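Local coordinates for protein ringhalexin (Hemachatus haemachatus, PDB 4ZQY) that acts as an anticoagulant three-finger toxin, inhibiting the activation of coagulation factor X by factor VIIa, and is weakly but irreversibly neurotoxic, at residues N22-K26 against C58-N64. Numbering follows the deposited sequence.
Sequences NYCFK and CARDKCN
Cys-24 and Cys-58 face each other as an antiparallel hydrogen-bonded pair in the disulfide-rich head of the three-finger fold, where the last strand runs out into the C-terminal loop. Cys-24 N donates to Cys-58 O at 2.8 Å. Cys-58 N returns the bond to Cys-24 O at 3.0 Å. Cys-58 O also takes a CA-H...O contact from Tyr-23 CA at 3.4 Å. Both cysteine side chains lie on the same face of the sheet. There Cys-24 CB sits 3.6 Å from Cys-63 SG, the far end of the Cys-58 to Cys-63 disulfide, which closes the loop 58-63, whose second half is a type II turn from Arg-60 to Cys-63.

Farther along, the side chain of Asn-64 adds a further bond beyond the backbone pair. Its ND2 reaches Phe-25 O at 2.7 Å, coming from above the carbonyl plane, and the bond is bent (140°). With CG lodged between the backbone N and the carbonyl carbon (chi1 53°), the amide lies over Cys-24, with OD1 3.4 Å from Cys-24 CB. At the other end, Ala-59 CB meets the Tyr-23 ring obliquely, at CD1.

Asn-64 OD1 also accepts from Leu-4 N, so one buried side chain ties the first finger's strand 2-7 to the central strand 23-29. The disulfide from Cys-24 to Cys-3 joins the same two strands covalently. On the outer side of Cys-58, a strand of the second subunit pairs antiparallel and carries the sheet across the interface. Within the chain, Asn-64 O accepts a hydrogen bond from Arg-40 NE.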
ATOM      1  N   ASN A  22      15.979   3.436   6.820  1.00 46.07           N
ATOM      2  CA  ASN A  22      15.319   4.742   6.839  1.00 64.46           C
ATOM      3  C   ASN A  22      13.860   4.625   6.419  1.00 64.40           C
ATOM      4  O   ASN A  22      13.160   5.622   6.260  1.00 54.33           O
ATOM      5  CB  ASN A  22      16.050   5.746   5.934  1.00 70.24           C
ATOM      6  CG  ASN A  22      17.449   6.078   6.432  1.00 90.46           C
ATOM      7  OD1 ASN A  22      17.614   6.792   7.426  1.00 94.18           O
ATOM      8  ND2 ASN A  22      18.460   5.581   5.734  1.00 80.25           N
ATOM      9  N   TYR A  23      13.396   3.389   6.297  1.00 46.87           N
ATOM     10  CA  TYR A  23      12.002   3.117   5.988  1.00 35.22           C
ATOM     11  C   TYR A  23      11.282   2.561   7.203  1.00 49.03           C
ATOM     12  O   TYR A  23      11.869   1.838   8.003  1.00 57.01           O
ATOM     13  CB  TYR A  23      11.891   2.113   4.842  1.00 47.80           C
ATOM     14  CG  TYR A  23      12.370   2.638   3.511  1.00 62.85           C
ATOM     15  CD1 TYR A  23      11.587   3.493   2.746  1.00 69.10           C
ATOM     16  CD2 TYR A  23      13.612   2.263   3.015  1.00 62.90           C
ATOM     17  CE1 TYR A  23      12.034   3.963   1.526  1.00 82.80           C
ATOM     18  CE2 TYR A  23      14.065   2.723   1.805  1.00 75.33           C
ATOM     19  CZ  TYR A  23      13.276   3.572   1.060  1.00 84.71           C
ATOM     20  OH  TYR A  23      13.743   4.025  -0.156  1.00 62.34           O
ATOM     21  N   CYS A  24      10.021   2.940   7.359  1.00 46.93           N
ATOM     22  CA  CYS A  24       9.145   2.309   8.332  1.00 26.95           C
ATOM     23  C   CYS A  24       8.141   1.508   7.528  1.00 31.71           C
ATOM     24  O   CYS A  24       7.713   1.950   6.467  1.00 56.50           O
ATOM     25  CB  CYS A  24       8.398   3.339   9.178  1.00 34.72           C
ATOM     26  SG  CYS A  24       9.357   4.449  10.198  1.00 36.70           S
ATOM     27  N   PHE A  25       7.781   0.320   7.990  1.00 34.74           N
ATOM     28  CA  PHE A  25       6.787  -0.443   7.251  1.00 38.72           C
ATOM     29  C   PHE A  25       5.628  -0.817   8.165  1.00 44.94           C
ATOM     30  O   PHE A  25       5.754  -0.773   9.387  1.00 36.59           O
ATOM     31  CB  PHE A  25       7.385  -1.698   6.624  1.00 37.28           C
ATOM     32  CG  PHE A  25       7.738  -2.752   7.612  1.00 25.39           C
ATOM     33  CD1 PHE A  25       6.795  -3.684   8.012  1.00 49.65           C
ATOM     34  CD2 PHE A  25       9.007  -2.820   8.138  1.00 43.57           C
ATOM     35  CE1 PHE A  25       7.109  -4.650   8.925  1.00 44.18           C
ATOM     36  CE2 PHE A  25       9.327  -3.791   9.053  1.00 35.71           C
ATOM     37  CZ  PHE A  25       8.378  -4.704   9.447  1.00 28.52           C
ATOM     38  N   LYS A  26       4.516  -1.218   7.555  1.00 23.98           N
ATOM     39  CA  LYS A  26       3.402  -1.816   8.276  1.00 18.91           C
ATOM     40  C   LYS A  26       2.807  -2.984   7.493  1.00 30.50           C
ATOM     41  O   LYS A  26       2.422  -2.834   6.340  1.00 38.60           O
ATOM     42  CB  LYS A  26       2.306  -0.799   8.580  1.00 18.28           C
ATOM     43  CG  LYS A  26       1.225  -1.422   9.449  1.00 41.77           C
ATOM     44  CD  LYS A  26       0.127  -0.473   9.872  1.00 59.69           C
ATOM     45  CE  LYS A  26      -0.868  -0.255   8.746  1.00 59.08           C
ATOM     46  NZ  LYS A  26      -2.087   0.471   9.196  1.00 53.48           N
ATOM     47  N   CYS A  58       6.793   3.620   4.187  1.00 46.64           N
ATOM     48  CA  CYS A  58       6.896   5.079   4.220  1.00 29.81           C
ATOM     49  C   CYS A  58       8.257   5.478   4.793  1.00 36.00           C
ATOM     50  O   CYS A  58       8.980   4.633   5.317  1.00 65.72           O
ATOM     51  CB  CYS A  58       5.743   5.683   5.040  1.00 44.79           C
ATOM     52  SG  CYS A  58       5.585   5.161   6.769  1.00 45.65           S
ATOM     53  N   ALA A  59       8.596   6.763   4.697  1.00 66.56           N
ATOM     54  CA  ALA A  59       9.953   7.233   4.985  1.00 60.21           C
ATOM     55  C   ALA A  59       9.975   8.527   5.793  1.00 65.69           C
ATOM     56  O   ALA A  59      10.698   9.467   5.472  1.00 55.67           O
ATOM     57  CB  ALA A  59      10.739   7.403   3.698  1.00 44.61           C
ATOM     58  N   ARG A  60       9.177   8.566   6.849  1.00 65.94           N
ATOM     59  CA  ARG A  60       9.192   9.683   7.777  1.00 63.63           C
ATOM     60  C   ARG A  60       9.081   9.146   9.201  1.00 69.97           C
ATOM     61  O   ARG A  60       8.687   8.001   9.409  1.00 66.91           O
ATOM     62  CB  ARG A  60       8.044  10.661   7.483  1.00 68.86           C
ATOM     63  CG  ARG A  60       8.160  11.447   6.174  1.00 84.17           C
ATOM     64  CD  ARG A  60       6.979  12.425   5.971  1.00120.81           C
ATOM     65  NE  ARG A  60       6.928  13.547   6.915  1.00144.50           N
ATOM     66  CZ  ARG A  60       7.516  14.729   6.734  1.00132.69           C
ATOM     67  NH1 ARG A  60       8.212  14.979   5.632  1.00102.48           N
ATOM     68  NH2 ARG A  60       7.399  15.675   7.657  1.00126.63           N
ATOM     69  N   ASP A  61       9.460   9.956  10.182  1.00 63.62           N
ATOM     70  CA  ASP A  61       9.459   9.497  11.561  1.00 51.51           C
ATOM     71  C   ASP A  61       8.051   9.123  12.011  1.00 50.66           C
ATOM     72  O   ASP A  61       7.149   9.954  11.958  1.00 57.08           O
ATOM     73  CB  ASP A  61      10.049  10.545  12.501  1.00 67.15           C
ATOM     74  CG  ASP A  61      11.542  10.652  12.383  1.00 61.83           C
ATOM     75  OD1 ASP A  61      12.144   9.828  11.675  1.00 55.54           O
ATOM     76  OD2 ASP A  61      12.117  11.552  13.022  1.00 68.65           O
ATOM     77  N   LYS A  62       7.870   7.877  12.439  1.00 39.24           N
ATOM     78  CA  LYS A  62       6.626   7.433  13.072  1.00 60.03           C
ATOM     79  C   LYS A  62       5.471   7.524  12.095  1.00 48.48           C
ATOM     80  O   LYS A  62       4.343   7.856  12.473  1.00 42.75           O
ATOM     81  CB  LYS A  62       6.358   8.233  14.362  1.00 48.62           C
ATOM     82  CG  LYS A  62       7.408   7.965  15.423  1.00 49.74           C
ATOM     83  CD  LYS A  62       7.304   8.777  16.704  1.00 60.62           C
ATOM     84  CE  LYS A  62       6.209   9.811  16.744  1.00 71.57           C
ATOM     85  NZ  LYS A  62       6.260  10.482  18.089  1.00 76.91           N
ATOM     86  N   CYS A  63       5.777   7.239  10.832  1.00 48.95           N
ATOM     87  CA  CYS A  63       4.805   7.330   9.753  1.00 21.36           C
ATOM     88  C   CYS A  63       3.904   6.109   9.564  1.00 39.29           C
ATOM     89  O   CYS A  63       2.800   6.228   9.030  1.00 53.11           O
ATOM     90  CB  CYS A  63       5.543   7.624   8.449  1.00 33.31           C
ATOM     91  SG  CYS A  63       6.715   6.321   7.973  1.00 49.95           S
ATOM     92  N   ASN A  64       4.377   4.930   9.958  1.00 42.66           N
ATOM     93  CA  ASN A  64       3.586   3.720   9.736  1.00 40.52           C
ATOM     94  C   ASN A  64       2.429   3.509  10.718  1.00 34.57           C
ATOM     95  O   ASN A  64       2.474   2.595  11.531  1.00 54.68           O
ATOM     96  CB  ASN A  64       4.508   2.479   9.688  1.00 26.93           C
ATOM     97  CG  ASN A  64       5.427   2.356  10.902  1.00 38.60           C
ATOM     98  OD1 ASN A  64       5.873   3.357  11.472  1.00 47.06           O
ATOM     99  ND2 ASN A  64       5.763   1.118  11.263  1.00 40.40           N
TER